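PDB 4HW6: hypothetical protein, IPT/TIG domain protein from Bacteroides ovatus, which is of unknown function but probably acts as an auxiliary nutrient-binding protein, perhaps for carbohydrate, joining an IPT/TIG domain to a six-bladed beta-propeller. Local coordinates for residues K51-G56 with D81-V86; C71-K76 with F103-N108; D139-M144 with L155-Q160; R161-H166 with V174-T179. All coordinates share one frame; numbering follows the deposited sequence. Where two conformers were deposited one is given.

Contact 1 of 4, residues K51-G56 with D81-V86; sequences KVTIGG and DVKVSV
Two donors grip Asp81 O. Gly55 N approaches in the carbonyl plane, on a lone pair, at 2.8 Å, and a water donates to the same Asp81 O. That water also accepts from Gly56 N and is bonded to Thr53 OG1, so it ties the turn after strand 50-54 to Asp81, just before strand 82-87. Gly55 itself has a positive phi of 60°, which favours glycine. Further along, Thr53 pairs with Lys83 and Lys51 with Ser85 as antiparallel hydrogen-bonded pairs; Lys51 N meets Ser85 O at 2.8 Å, nearly straight at 171°. Here two neighbouring strands run side by side in the sheet of the IPT/TIG domain, an immunoglobulin-like E-set fold. Val52, Ile54, Val82 and Val84 share the face turned to the interior, where Val52 CG2 meets Val84 CG2 at 4.2 Å and Leu69 lies against both residues. On the other face Thr53 and Lys83 lie alongside each other. Thr53 OG1, between the backbone N and the carbonyl carbon (chi1 61°), touches Lys83 CB at 3.6 Å, while the extended Lys83 chain leads its amine away. Ser85 OG holds a second water, which donates to Lys51 O.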
loop_
_atom_site.group_PDB
_atom_site.type_symbol
_atom_site.label_atom_id
_atom_site.label_comp_id
_atom_site.label_asym_id
_atom_site.label_seq_id
_atom_site.Cartn_x
_atom_site.Cartn_y
_atom_site.Cartn_z
ATOM N N LYS A 51 -25.479 0.196 26.983
ATOM C CA LYS A 51 -24.366 -0.043 26.079
ATOM C C LYS A 51 -24.659 0.694 24.786
ATOM O O LYS A 51 -25.797 0.672 24.291
ATOM C CB LYS A 51 -24.224 -1.543 25.797
ATOM C CG LYS A 51 -23.931 -2.408 27.022
ATOM C CD LYS A 51 -22.439 -2.631 27.226
ATOM C CE LYS A 51 -22.159 -3.817 28.146
ATOM N NZ LYS A 51 -22.606 -5.116 27.562
ATOM N N VAL A 52 -23.646 1.367 24.247
ATOM C CA VAL A 52 -23.763 2.049 22.974
ATOM C C VAL A 52 -22.642 1.551 22.046
ATOM O O VAL A 52 -21.503 1.425 22.471
ATOM C CB VAL A 52 -23.656 3.586 23.142
ATOM C CG1 VAL A 52 -23.749 4.289 21.792
ATOM C CG2 VAL A 52 -24.769 4.094 24.056
ATOM N N THR A 53 -22.985 1.240 20.802
ATOM C CA THR A 53 -21.991 1.007 19.772
ATOM C C THR A 53 -22.269 1.938 18.600
ATOM O O THR A 53 -23.430 2.239 18.281
ATOM C CB THR A 53 -21.974 -0.463 19.292
ATOM O OG1 THR A 53 -23.247 -0.818 18.730
ATOM C CG2 THR A 53 -21.644 -1.395 20.444
ATOM N N ILE A 54 -21.187 2.399 17.981
ATOM C CA ILE A 54 -21.227 3.191 16.756
ATOM C C ILE A 54 -20.399 2.447 15.720
ATOM O O ILE A 54 -19.208 2.155 15.930
ATOM C CB ILE A 54 -20.716 4.626 16.974
ATOM C CG1 ILE A 54 -21.494 5.283 18.122
ATOM C CG2 ILE A 54 -20.826 5.435 15.687
ATOM C CD1 ILE A 54 -21.256 6.780 18.260
ATOM N N GLY A 55 -21.053 2.071 14.625
ATOM C CA GLY A 55 -20.433 1.239 13.613
ATOM C C GLY A 55 -19.964 -0.116 14.131
ATOM O O GLY A 55 -19.060 -0.702 13.566
ATOM N N GLY A 56 -20.594 -0.617 15.200
ATOM C CA GLY A 56 -20.221 -1.901 15.798
ATOM C C GLY A 56 -19.208 -1.834 16.936
ATOM O O GLY A 56 -18.994 -2.828 17.630
ATOM N N ASP A 81 -23.675 2.870 12.154
ATOM C CA ASP A 81 -24.950 2.568 12.828
ATOM C C ASP A 81 -24.831 2.890 14.317
ATOM O O ASP A 81 -23.841 2.542 14.945
ATOM C CB ASP A 81 -25.368 1.105 12.666
ATOM C CG ASP A 81 -25.445 0.677 11.225
ATOM O OD1 ASP A 81 -26.566 0.641 10.669
ATOM O OD2 ASP A 81 -24.375 0.386 10.643
ATOM N N VAL A 82 -25.843 3.557 14.860
ATOM C CA VAL A 82 -25.865 3.950 16.260
ATOM C C VAL A 82 -26.888 3.046 16.943
ATOM O O VAL A 82 -28.084 3.110 16.637
ATOM C CB VAL A 82 -26.234 5.435 16.397
ATOM C CG1 VAL A 82 -26.441 5.828 17.858
ATOM C CG2 VAL A 82 -25.173 6.309 15.730
ATOM N N LYS A 83 -26.397 2.180 17.831
ATOM C CA LYS A 83 -27.202 1.173 18.519
ATOM C C LYS A 83 -27.092 1.387 20.024
ATOM O O LYS A 83 -25.992 1.520 20.566
ATOM C CB LYS A 83 -26.716 -0.241 18.163
ATOM C CG LYS A 83 -27.494 -1.392 18.785
ATOM C CD LYS A 83 -27.020 -2.723 18.225
ATOM C CE LYS A 83 -27.694 -3.903 18.911
ATOM N NZ LYS A 83 -27.281 -5.220 18.343
ATOM N N VAL A 84 -28.240 1.407 20.690
ATOM C CA VAL A 84 -28.311 1.563 22.136
ATOM C C VAL A 84 -29.003 0.336 22.703
ATOM O O VAL A 84 -30.088 -0.043 22.242
ATOM C CB VAL A 84 -29.108 2.822 22.526
ATOM C CG1 VAL A 84 -29.254 2.926 24.045
ATOM C CG2 VAL A 84 -28.430 4.070 21.955
ATOM N N SER A 85 -28.373 -0.267 23.704
ATOM C CA SER A 85 -28.888 -1.455 24.374
ATOM C C SER A 85 -28.953 -1.226 25.875
ATOM O O SER A 85 -28.106 -0.522 26.446
ATOM C CB SER A 85 -27.961 -2.640 24.102
ATOM O OG SER A 85 -27.904 -2.948 22.715
ATOM N N VAL A 86 -29.930 -1.851 26.523
ATOM C CA VAL A 86 -30.007 -1.853 27.984
ATOM C C VAL A 86 -29.936 -3.304 28.450
ATOM O O VAL A 86 -30.623 -4.165 27.903
ATOM C CB VAL A 86 -31.288 -1.153 28.494
ATOM C CG1 VAL A 86 -31.533 -1.467 29.962
ATOM C CG2 VAL A 86 -31.180 0.353 28.280
HETATM O O HOH W 1 -25.721 -1.447 21.977
HETATM O O HOH W 2 -23.342 0.047 16.091
#

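Contact 2 of 4, residues C71-K76 with F103-N108; sequences CICPSK and FDYQYN
A cysteine sulfur-aromatic contact sits at the end of the IPT/TIG domain nearest the propeller: Cys73 SG lodges beside two rings, those of Phe103 and Tyr105. Its torsion sets SG anti to the backbone N (chi1 -174°), so that it reaches toward residues 103-108. Cys73 SG comes obliquely to both rings, 3.7 Å from Phe103 CE2 and 3.9 Å from Tyr105 CD1. Phe103 and Tyr105 are both anti to their own backbone N, and since they are two residues apart on an extended chain their rings project on the same side. Strand 104-105 lies at the border of the domain's sheet, next to strand 21-30, and the chain leaves it for strand 109-115, which already belongs to the propeller. Past the sulfur, the Tyr105 ring runs alongside the loop 73-76. Tyr105 CE1 is 3.5 Å from Pro74 O, a carbonyl oxygen buried here without a polar partner in the model. Lys76 C lies over one face, offset toward the rim, and Tyr78 packs edge-to-face with the ring. At the phenol tip the Tyr105 OH is only 2.5 Å from a water lying in the ring plane, and Lys76 N donates to this water at 3.1 Å. An alanine in place of Tyr105 would remove the ring and its hydroxyl, and would probably leave Cys73 SG with one aromatic neighbour and loosen the water's hold on the loop.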
loop_
_atom_site.group_PDB
_atom_site.type_symbol
_atom_site.label_atom_id
_atom_site.label_comp_id
_atom_site.label_asym_id
_atom_site.label_seq_id
_atom_site.Cartn_x
_atom_site.Cartn_y
_atom_site.Cartn_z
ATOM N N CYS A 71 -22.193 10.029 24.929
ATOM C CA CYS A 71 -21.159 9.027 24.738
ATOM C C CYS A 71 -19.997 9.604 23.920
ATOM O O CYS A 71 -20.056 10.752 23.452
ATOM C CB CYS A 71 -21.749 7.763 24.088
ATOM S SG CYS A 71 -22.192 7.998 22.360
ATOM N N ILE A 72 -18.929 8.825 23.816
ATOM C CA ILE A 72 -17.727 9.226 23.097
ATOM C C ILE A 72 -17.551 8.335 21.879
ATOM O O ILE A 72 -17.487 7.096 21.992
ATOM C CB ILE A 72 -16.488 9.118 24.012
ATOM C CG1 ILE A 72 -16.635 10.049 25.218
ATOM C CG2 ILE A 72 -15.197 9.449 23.263
ATOM C CD1 ILE A 72 -15.474 9.931 26.188
ATOM N N CYS A 73 -17.473 8.954 20.706
ATOM C CA CYS A 73 -17.302 8.214 19.460
ATOM C C CYS A 73 -15.982 7.426 19.463
ATOM O O CYS A 73 -14.923 7.994 19.735
ATOM C CB CYS A 73 -17.292 9.174 18.267
ATOM S SG CYS A 73 -17.258 8.304 16.691
ATOM N N PRO A 74 -16.044 6.119 19.154
ATOM C CA PRO A 74 -14.849 5.286 19.114
ATOM C C PRO A 74 -14.126 5.413 17.775
ATOM O O PRO A 74 -14.688 5.951 16.821
ATOM C CB PRO A 74 -15.430 3.879 19.239
ATOM C CG PRO A 74 -16.703 3.972 18.482
ATOM C CD PRO A 74 -17.253 5.335 18.825
ATOM N N SER A 75 -12.908 4.904 17.682
ATOM C CA SER A 75 -12.266 4.818 16.377
ATOM C C SER A 75 -12.926 3.675 15.603
ATOM O O SER A 75 -13.606 2.822 16.187
ATOM C CB SER A 75 -10.750 4.617 16.508
ATOM O OG SER A 75 -10.467 3.489 17.297
ATOM N N LYS A 76 -12.732 3.684 14.292
ATOM C CA LYS A 76 -13.211 2.642 13.383
ATOM C C LYS A 76 -14.741 2.571 13.247
ATOM O O LYS A 76 -15.267 1.534 12.871
ATOM C CB LYS A 76 -12.652 1.255 13.763
ATOM C CG LYS A 76 -11.137 1.195 13.965
ATOM C CD LYS A 76 -10.640 -0.250 14.037
ATOM C CE LYS A 76 -9.832 -0.540 15.302
ATOM N NZ LYS A 76 -10.678 -0.845 16.502
ATOM N N PHE A 103 -24.304 7.597 11.761
ATOM C CA PHE A 103 -23.323 8.605 12.148
ATOM C C PHE A 103 -22.264 8.700 11.047
ATOM O O PHE A 103 -21.784 7.673 10.543
ATOM C CB PHE A 103 -22.694 8.237 13.502
ATOM C CG PHE A 103 -21.751 9.278 14.044
ATOM C CD1 PHE A 103 -22.234 10.399 14.693
ATOM C CD2 PHE A 103 -20.377 9.127 13.911
ATOM C CE1 PHE A 103 -21.374 11.372 15.193
ATOM C CE2 PHE A 103 -19.513 10.095 14.416
ATOM C CZ PHE A 103 -20.010 11.215 15.052
ATOM N N ASP A 104 -21.914 9.920 10.655
ATOM C CA ASP A 104 -20.890 10.134 9.620
ATOM C C ASP A 104 -19.522 10.242 10.287
ATOM O O ASP A 104 -19.089 11.307 10.717
ATOM C CB ASP A 104 -21.199 11.372 8.773
ATOM C CG ASP A 104 -20.156 11.627 7.681
ATOM O OD1 ASP A 104 -19.245 10.794 7.468
ATOM O OD2 ASP A 104 -20.256 12.679 7.022
ATOM N N TYR A 105 -18.852 9.107 10.362
ATOM C CA TYR A 105 -17.557 9.014 10.998
ATOM C C TYR A 105 -16.488 9.607 10.100
ATOM O O TYR A 105 -16.337 9.200 8.958
ATOM C CB TYR A 105 -17.244 7.554 11.303
ATOM C CG TYR A 105 -15.878 7.337 11.903
ATOM C CD1 TYR A 105 -15.579 7.797 13.173
ATOM C CD2 TYR A 105 -14.890 6.657 11.206
ATOM C CE1 TYR A 105 -14.326 7.595 13.730
ATOM C CE2 TYR A 105 -13.646 6.442 11.764
ATOM C CZ TYR A 105 -13.367 6.918 13.022
ATOM O OH TYR A 105 -12.122 6.707 13.564
ATOM N N GLN A 106 -15.772 10.592 10.635
ATOM C CA GLN A 106 -14.747 11.299 9.905
ATOM C C GLN A 106 -13.399 10.887 10.449
ATOM O O GLN A 106 -13.236 10.667 11.647
ATOM C CB GLN A 106 -14.916 12.804 10.051
ATOM C CG GLN A 106 -16.239 13.325 9.510
ATOM C CD GLN A 106 -16.434 14.794 9.804
ATOM O OE1 GLN A 106 -16.025 15.290 10.860
ATOM N NE2 GLN A 106 -17.071 15.498 8.875
ATOM N N TYR A 107 -12.432 10.782 9.552
ATOM C CA TYR A 107 -11.111 10.348 9.925
ATOM C C TYR A 107 -10.132 10.767 8.838
ATOM O O TYR A 107 -10.461 10.783 7.639
ATOM C CB TYR A 107 -11.060 8.822 10.053
ATOM C CG TYR A 107 -11.430 8.146 8.761
ATOM C CD1 TYR A 107 -12.754 7.908 8.443
ATOM C CD2 TYR A 107 -10.462 7.801 7.826
ATOM C CE1 TYR A 107 -13.107 7.319 7.246
ATOM C CE2 TYR A 107 -10.806 7.209 6.630
ATOM C CZ TYR A 107 -12.133 6.972 6.344
ATOM O OH TYR A 107 -12.496 6.379 5.163
ATOM N N ASN A 108 -8.931 11.054 9.309
ATOM C CA ASN A 108 -7.799 11.346 8.450
ATOM C C ASN A 108 -6.939 10.109 8.275
ATOM O O ASN A 108 -6.946 9.198 9.116
ATOM C CB ASN A 108 -6.960 12.454 9.066
ATOM C CG ASN A 108 -7.708 13.769 9.139
ATOM O OD1 ASN A 108 -7.553 14.524 10.097
ATOM N ND2 ASN A 108 -8.538 14.040 8.128
HETATM O O HOH W 3 -10.479 5.017 12.621
#

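Contact 3 of 4, residues D139-M144 with L155-Q160; sequences DNIWRM and LYWVGQ
The Trp142 indole is sandwiched between polar groups. On one face the Gln160 amide is stacked, its plane 10° from the ring's, with Gln160 NE2 3.3 Å above the plane and the CG methylene over the five-membered ring. On the opposite face Arg143 NH1 sits 3.6 Å above the centre of Trp142, and Val158 CG2 meets the ring's edge. Trp157 is covered differently: Ile141 CG2 stands 3.6 Å above its five-membered ring in a CH-pi contact, while at the edge Trp157 NE1 donates to a water. Asn140 ND2 donates to a lone pair of Gln160 OE1 at 2.8 Å, the two amides turned 73° apart. Arg143 NH1 donates to Trp142 O from above the carbonyl plane, and also to Asn338. The backbone forms a classic beta bulge: Trp142 and Arg143 both face Val158, with Trp142 N bonded to Val158 O and Val158 N to Arg143 O. Strand 143-146 borders its blade's sheet and touches strand 404-410 of another, consistent with the innermost strand of a propeller blade. With OE1 spent on Asn140, the Gln160 amide is fixed NH2 over the indole, whose electron-rich faces would be expected to favour this group and the guanidinium.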
loop_
_atom_site.group_PDB
_atom_site.type_symbol
_atom_site.label_atom_id
_atom_site.label_comp_id
_atom_site.label_asym_id
_atom_site.label_seq_id
_atom_site.Cartn_x
_atom_site.Cartn_y
_atom_site.Cartn_z
ATOM N N ASP A 139 17.903 -3.095 6.058
ATOM C CA ASP A 139 18.969 -2.429 5.290
ATOM C C ASP A 139 18.484 -1.767 4.019
ATOM O O ASP A 139 18.939 -0.683 3.688
ATOM C CB ASP A 139 20.107 -3.395 4.944
ATOM C CG ASP A 139 21.015 -3.696 6.119
ATOM O OD1 ASP A 139 21.132 -2.875 7.077
ATOM O OD2 ASP A 139 21.644 -4.771 6.067
ATOM N N ASN A 140 17.583 -2.410 3.282
ATOM C CA ASN A 140 17.199 -1.903 1.965
ATOM C C ASN A 140 15.877 -2.478 1.518
ATOM O O ASN A 140 15.806 -3.641 1.079
ATOM C CB ASN A 140 18.293 -2.249 0.952
ATOM C CG ASN A 140 18.107 -1.565 -0.391
ATOM O OD1 ASN A 140 17.157 -0.821 -0.595
ATOM N ND2 ASN A 140 19.046 -1.802 -1.304
ATOM N N ILE A 141 14.831 -1.668 1.601
ATOM C CA ILE A 141 13.495 -2.123 1.233
ATOM C C ILE A 141 13.223 -1.654 -0.217
ATOM O O ILE A 141 12.587 -0.632 -0.455
ATOM C CB ILE A 141 12.428 -1.603 2.225
ATOM C CG1 ILE A 141 12.856 -1.800 3.689
ATOM C CG2 ILE A 141 11.111 -2.342 1.990
ATOM C CD1 ILE A 141 12.061 -0.931 4.667
ATOM N N TRP A 142 13.723 -2.411 -1.182
ATOM C CA TRP A 142 13.938 -1.891 -2.519
ATOM C C TRP A 142 12.694 -2.009 -3.409
ATOM O O TRP A 142 12.286 -1.039 -4.043
ATOM C CB TRP A 142 15.164 -2.587 -3.146
ATOM C CG TRP A 142 15.440 -2.167 -4.551
ATOM C CD1 TRP A 142 15.344 -2.950 -5.657
ATOM C CD2 TRP A 142 15.838 -0.875 -4.999
ATOM N NE1 TRP A 142 15.646 -2.220 -6.778
ATOM C CE2 TRP A 142 15.947 -0.939 -6.408
ATOM C CE3 TRP A 142 16.122 0.329 -4.356
ATOM C CZ2 TRP A 142 16.335 0.152 -7.174
ATOM C CZ3 TRP A 142 16.506 1.419 -5.124
ATOM C CH2 TRP A 142 16.589 1.325 -6.518
ATOM N N ARG A 143 12.128 -3.206 -3.504
ATOM C CA ARG A 143 10.881 -3.439 -4.240
ATOM C C ARG A 143 10.057 -4.484 -3.495
ATOM O O ARG A 143 10.581 -5.553 -3.148
ATOM C CB ARG A 143 11.132 -3.978 -5.651
ATOM C CG ARG A 143 11.933 -3.080 -6.572
ATOM C CD ARG A 143 11.141 -1.860 -7.007
ATOM N NE ARG A 143 11.921 -1.011 -7.927
ATOM C CZ ARG A 143 12.591 0.098 -7.607
ATOM N NH1 ARG A 143 12.654 0.545 -6.366
ATOM N NH2 ARG A 143 13.214 0.782 -8.564
HETATM N N MSE A 144 8.773 -4.184 -3.276
HETATM C CA MSE A 144 7.841 -5.060 -2.560
HETATM C C MSE A 144 6.846 -5.736 -3.478
HETATM O O MSE A 144 6.463 -5.186 -4.525
HETATM C CB MSE A 144 6.957 -4.243 -1.600
HETATM C CG MSE A 144 7.613 -3.686 -0.453
HETATM SE SE MSE A 144 6.303 -2.519 0.454
HETATM C CE MSE A 144 7.425 -2.290 2.007
ATOM N N LEU A 155 4.045 -10.897 2.211
ATOM C CA LEU A 155 4.657 -9.753 1.534
ATOM C C LEU A 155 6.158 -9.945 1.490
ATOM O O LEU A 155 6.794 -10.232 2.505
ATOM C CB LEU A 155 4.378 -8.478 2.303
ATOM C CG LEU A 155 5.011 -7.197 1.808
ATOM C CD1 LEU A 155 4.395 -6.800 0.467
ATOM C CD2 LEU A 155 4.781 -6.101 2.851
ATOM N N TYR A 156 6.731 -9.798 0.307
ATOM C CA TYR A 156 8.157 -10.008 0.111
ATOM C C TYR A 156 8.801 -8.726 -0.361
ATOM O O TYR A 156 8.165 -7.901 -1.031
ATOM C CB TYR A 156 8.402 -11.085 -0.950
ATOM C CG TYR A 156 7.887 -12.443 -0.578
ATOM C CD1 TYR A 156 8.682 -13.343 0.122
ATOM C CD2 TYR A 156 6.606 -12.841 -0.930
ATOM C CE1 TYR A 156 8.226 -14.596 0.467
ATOM C CE2 TYR A 156 6.130 -14.099 -0.574
ATOM C CZ TYR A 156 6.952 -14.973 0.109
ATOM O OH TYR A 156 6.509 -16.217 0.474
ATOM N N TRP A 157 10.088 -8.571 -0.080
ATOM C CA TRP A 157 10.849 -7.531 -0.740
ATOM C C TRP A 157 12.260 -7.921 -1.033
ATOM O O TRP A 157 12.857 -8.664 -0.268
ATOM C CB TRP A 157 10.793 -6.174 -0.028
ATOM C CG TRP A 157 11.526 -6.012 1.268
ATOM C CD1 TRP A 157 12.865 -5.823 1.449
ATOM C CD2 TRP A 157 10.934 -5.922 2.559
ATOM N NE1 TRP A 157 13.145 -5.634 2.784
ATOM C CE2 TRP A 157 11.981 -5.692 3.490
ATOM C CE3 TRP A 157 9.636 -6.025 3.026
ATOM C CZ2 TRP A 157 11.753 -5.556 4.841
ATOM C CZ3 TRP A 157 9.415 -5.888 4.409
ATOM C CH2 TRP A 157 10.475 -5.665 5.283
ATOM N N VAL A 158 12.737 -7.472 -2.193
ATOM C CA VAL A 158 14.154 -7.573 -2.537
ATOM C C VAL A 158 14.890 -6.421 -1.890
ATOM O O VAL A 158 14.309 -5.345 -1.653
ATOM C CB VAL A 158 14.408 -7.541 -4.048
ATOM C CG1 VAL A 158 13.922 -8.837 -4.706
ATOM C CG2 VAL A 158 13.735 -6.334 -4.707
ATOM N N GLY A 159 16.181 -6.631 -1.672
ATOM C CA GLY A 159 17.048 -5.670 -1.025
ATOM C C GLY A 159 18.315 -5.317 -1.776
ATOM O O GLY A 159 19.261 -4.859 -1.162
ATOM N N GLN A 160 18.325 -5.504 -3.105
ATOM C CA GLN A 160 19.536 -5.339 -3.918
ATOM C C GLN A 160 20.655 -6.225 -3.368
ATOM O O GLN A 160 20.515 -7.458 -3.373
ATOM C CB GLN A 160 19.928 -3.870 -4.045
ATOM C CG GLN A 160 18.905 -3.064 -4.834
ATOM C CD GLN A 160 19.274 -1.598 -4.951
ATOM O OE1 GLN A 160 19.535 -0.907 -3.950
ATOM N NE2 GLN A 160 19.281 -1.107 -6.177
HETATM O O HOH W 4 16.146 -5.389 3.622
#

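Contact 4 of 4, residues R161-H166 with V174-T179; sequences RDAFRH and VDIKTT
The Arg165 guanidinium grips two carbonyls of the opposite strand edge-on: NE donates to Asp175 O at 2.9 Å and NH2 to Val174 O at 3.1 Å, both from above the carbonyl planes. Ile176 CG1 lies over one guanidinium face, 3.4 Å from Arg165 NE. Bends at chi2 and chi3 (-60° and -61°) curl the chain back to this position, and NH2 is also bonded to Leu128 O. Asp175 O has a second donor, His166 N. The two strands form a beta hairpin of a propeller blade, 164-168 with 173-177. Replacing Arg165 by a leucine would remove the bonds to Asp175 O, Val174 O and Leu128 O, and would probably weaken the tie between the two strands and the Leu128 backbone. On the opposite sheet face Lys177 CD lies over the Phe164 ring, 4.0 Å from its centroid, while Lys177 NZ goes on to Phe218 O. Thr179 CG2 crosses to Phe164 CD2 at 3.5 Å. A water joins His166 ND1 to Asp175 OD2; Asp154 holds His166 NE2, and Tyr156 stacks on the imidazole.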
loop_
_atom_site.group_PDB
_atom_site.type_symbol
_atom_site.label_atom_id
_atom_site.label_comp_id
_atom_site.label_asym_id
_atom_site.label_seq_id
_atom_site.Cartn_x
_atom_site.Cartn_y
_atom_site.Cartn_z
ATOM N N ARG A 161 21.733 -5.637 -2.839
ATOM C CA ARG A 161 22.805 -6.426 -2.263
ATOM C C ARG A 161 22.526 -6.861 -0.831
ATOM O O ARG A 161 23.258 -7.666 -0.287
ATOM C CB ARG A 161 24.113 -5.651 -2.254
ATOM C CG ARG A 161 24.542 -5.173 -3.618
ATOM C CD ARG A 161 25.859 -4.438 -3.502
ATOM N NE ARG A 161 26.164 -3.765 -4.753
ATOM C CZ ARG A 161 27.399 -3.451 -5.161
ATOM N NH1 ARG A 161 28.472 -3.735 -4.433
ATOM N NH2 ARG A 161 27.552 -2.822 -6.321
ATOM N N ASP A 162 21.503 -6.264 -0.217
ATOM C CA ASP A 162 21.131 -6.574 1.164
ATOM C C ASP A 162 20.070 -7.685 1.211
ATOM O O ASP A 162 19.797 -8.340 0.191
ATOM C CB ASP A 162 20.690 -5.290 1.883
ATOM C CG ASP A 162 21.756 -4.160 1.771
ATOM O OD1 ASP A 162 22.915 -4.414 2.078
ATOM O OD2 ASP A 162 21.406 -3.031 1.362
ATOM N N ALA A 163 19.533 -7.955 2.398
ATOM C CA ALA A 163 18.660 -9.110 2.567
ATOM C C ALA A 163 17.329 -8.959 1.850
ATOM O O ALA A 163 16.728 -7.878 1.809
ATOM C CB ALA A 163 18.401 -9.402 4.043
ATOM N N PHE A 164 16.891 -10.101 1.339
ATOM C CA PHE A 164 15.551 -10.354 0.830
ATOM C C PHE A 164 14.681 -10.734 2.034
ATOM O O PHE A 164 15.049 -11.619 2.814
ATOM C CB PHE A 164 15.672 -11.535 -0.118
ATOM C CG PHE A 164 14.485 -11.754 -1.004
ATOM C CD1 PHE A 164 13.258 -12.115 -0.486
ATOM C CD2 PHE A 164 14.627 -11.656 -2.367
ATOM C CE1 PHE A 164 12.185 -12.348 -1.328
ATOM C CE2 PHE A 164 13.557 -11.886 -3.214
ATOM C CZ PHE A 164 12.339 -12.232 -2.689
ATOM N N ARG A 165 13.565 -10.054 2.216
ATOM C CA ARG A 165 12.748 -10.295 3.419
ATOM C C ARG A 165 11.353 -10.809 3.087
ATOM O O ARG A 165 10.828 -10.579 1.984
ATOM C CB ARG A 165 12.627 -9.019 4.269
ATOM C CG ARG A 165 13.958 -8.362 4.644
ATOM C CD ARG A 165 14.861 -9.263 5.456
ATOM N NE ARG A 165 14.280 -9.667 6.739
ATOM C CZ ARG A 165 14.674 -9.227 7.943
ATOM N NH1 ARG A 165 15.648 -8.326 8.074
ATOM N NH2 ARG A 165 14.064 -9.672 9.034
ATOM N N HIS A 166 10.776 -11.493 4.063
ATOM C CA HIS A 166 9.428 -12.086 3.943
ATOM C C HIS A 166 8.627 -11.744 5.193
ATOM O O HIS A 166 8.943 -12.223 6.283
ATOM C CB HIS A 166 9.553 -13.580 3.790
ATOM C CG HIS A 166 8.261 -14.325 3.914
ATOM N ND1 HIS A 166 8.206 -15.625 4.367
ATOM C CD2 HIS A 166 6.982 -13.963 3.653
ATOM C CE1 HIS A 166 6.946 -16.035 4.377
ATOM N NE2 HIS A 166 6.179 -15.044 3.955
ATOM N N VAL A 174 9.036 -11.820 10.473
ATOM C CA VAL A 174 9.744 -11.256 9.320
ATOM C C VAL A 174 11.022 -12.048 9.099
ATOM O O VAL A 174 12.000 -11.854 9.804
ATOM C CB VAL A 174 10.096 -9.759 9.454
ATOM C CG1 VAL A 174 10.641 -9.234 8.119
ATOM C CG2 VAL A 174 8.873 -8.933 9.889
ATOM N N ASP A 175 10.997 -12.935 8.106
ATOM C CA ASP A 175 12.117 -13.816 7.836
ATOM C C ASP A 175 13.092 -13.167 6.865
ATOM O O ASP A 175 12.807 -12.156 6.230
ATOM C CB ASP A 175 11.612 -15.134 7.241
ATOM C CG ASP A 175 12.501 -16.326 7.577
ATOM O OD1 ASP A 175 13.567 -16.178 8.223
ATOM O OD2 ASP A 175 12.108 -17.441 7.184
ATOM N N ILE A 176 14.266 -13.760 6.792
ATOM C CA ILE A 176 15.264 -13.479 5.754
ATOM C C ILE A 176 15.297 -14.679 4.822
ATOM O O ILE A 176 15.487 -15.830 5.265
ATOM C CB ILE A 176 16.671 -13.304 6.351
ATOM C CG1 ILE A 176 16.700 -12.067 7.262
ATOM C CG2 ILE A 176 17.724 -13.187 5.216
ATOM C CD1 ILE A 176 17.975 -11.899 8.064
ATOM N N LYS A 177 15.107 -14.414 3.538
ATOM C CA LYS A 177 15.126 -15.451 2.514
ATOM C C LYS A 177 16.536 -15.587 1.924
ATOM O O LYS A 177 17.087 -14.634 1.402
ATOM C CB LYS A 177 14.106 -15.132 1.410
ATOM C CG LYS A 177 14.106 -16.168 0.282
ATOM C CD LYS A 177 13.149 -15.864 -0.855
ATOM C CE LYS A 177 13.080 -17.040 -1.828
ATOM N NZ LYS A 177 12.654 -18.326 -1.161
ATOM N N THR A 178 17.112 -16.782 1.995
ATOM C CA THR A 178 18.387 -17.044 1.337
ATOM C C THR A 178 18.074 -17.220 -0.141
ATOM O O THR A 178 17.320 -18.103 -0.522
ATOM C CB THR A 178 19.085 -18.305 1.873
ATOM O OG1 THR A 178 19.265 -18.190 3.294
ATOM C CG2 THR A 178 20.463 -18.479 1.218
ATOM N N THR A 179 18.620 -16.344 -0.968
ATOM C CA THR A 179 18.414 -16.400 -2.414
ATOM C C THR A 179 19.653 -16.882 -3.153
ATOM O O THR A 179 19.538 -17.378 -4.261
ATOM C CB THR A 179 18.105 -15.002 -2.986
ATOM O OG1 THR A 179 19.223 -14.148 -2.717
ATOM C CG2 THR A 179 16.820 -14.411 -2.361
HETATM O O HOH W 5 9.988 -17.485 5.272
#

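The four contacts fall into two groups, one in each domain. Contacts 1 and 2 interleave along the chain within the IPT/TIG domain; their centres are 12 Å apart, and Ile54 of contact 1 packs on both Pro74 and Phe103 of contact 2. Contacts 3 and 4 follow in series, with centres 8 Å apart, in one antiparallel propeller sheet. Their strands 154-158 and 164-168 are neighbours there, with Trp157 O probably bonded to Arg165 N, so that two successive hairpins make up most of a blade. Between the groups, the centres of contacts 1 and 3 are 43 Å apart, and contact 2 is nearer the propeller, its nearest atoms about 20 Å from contact 3.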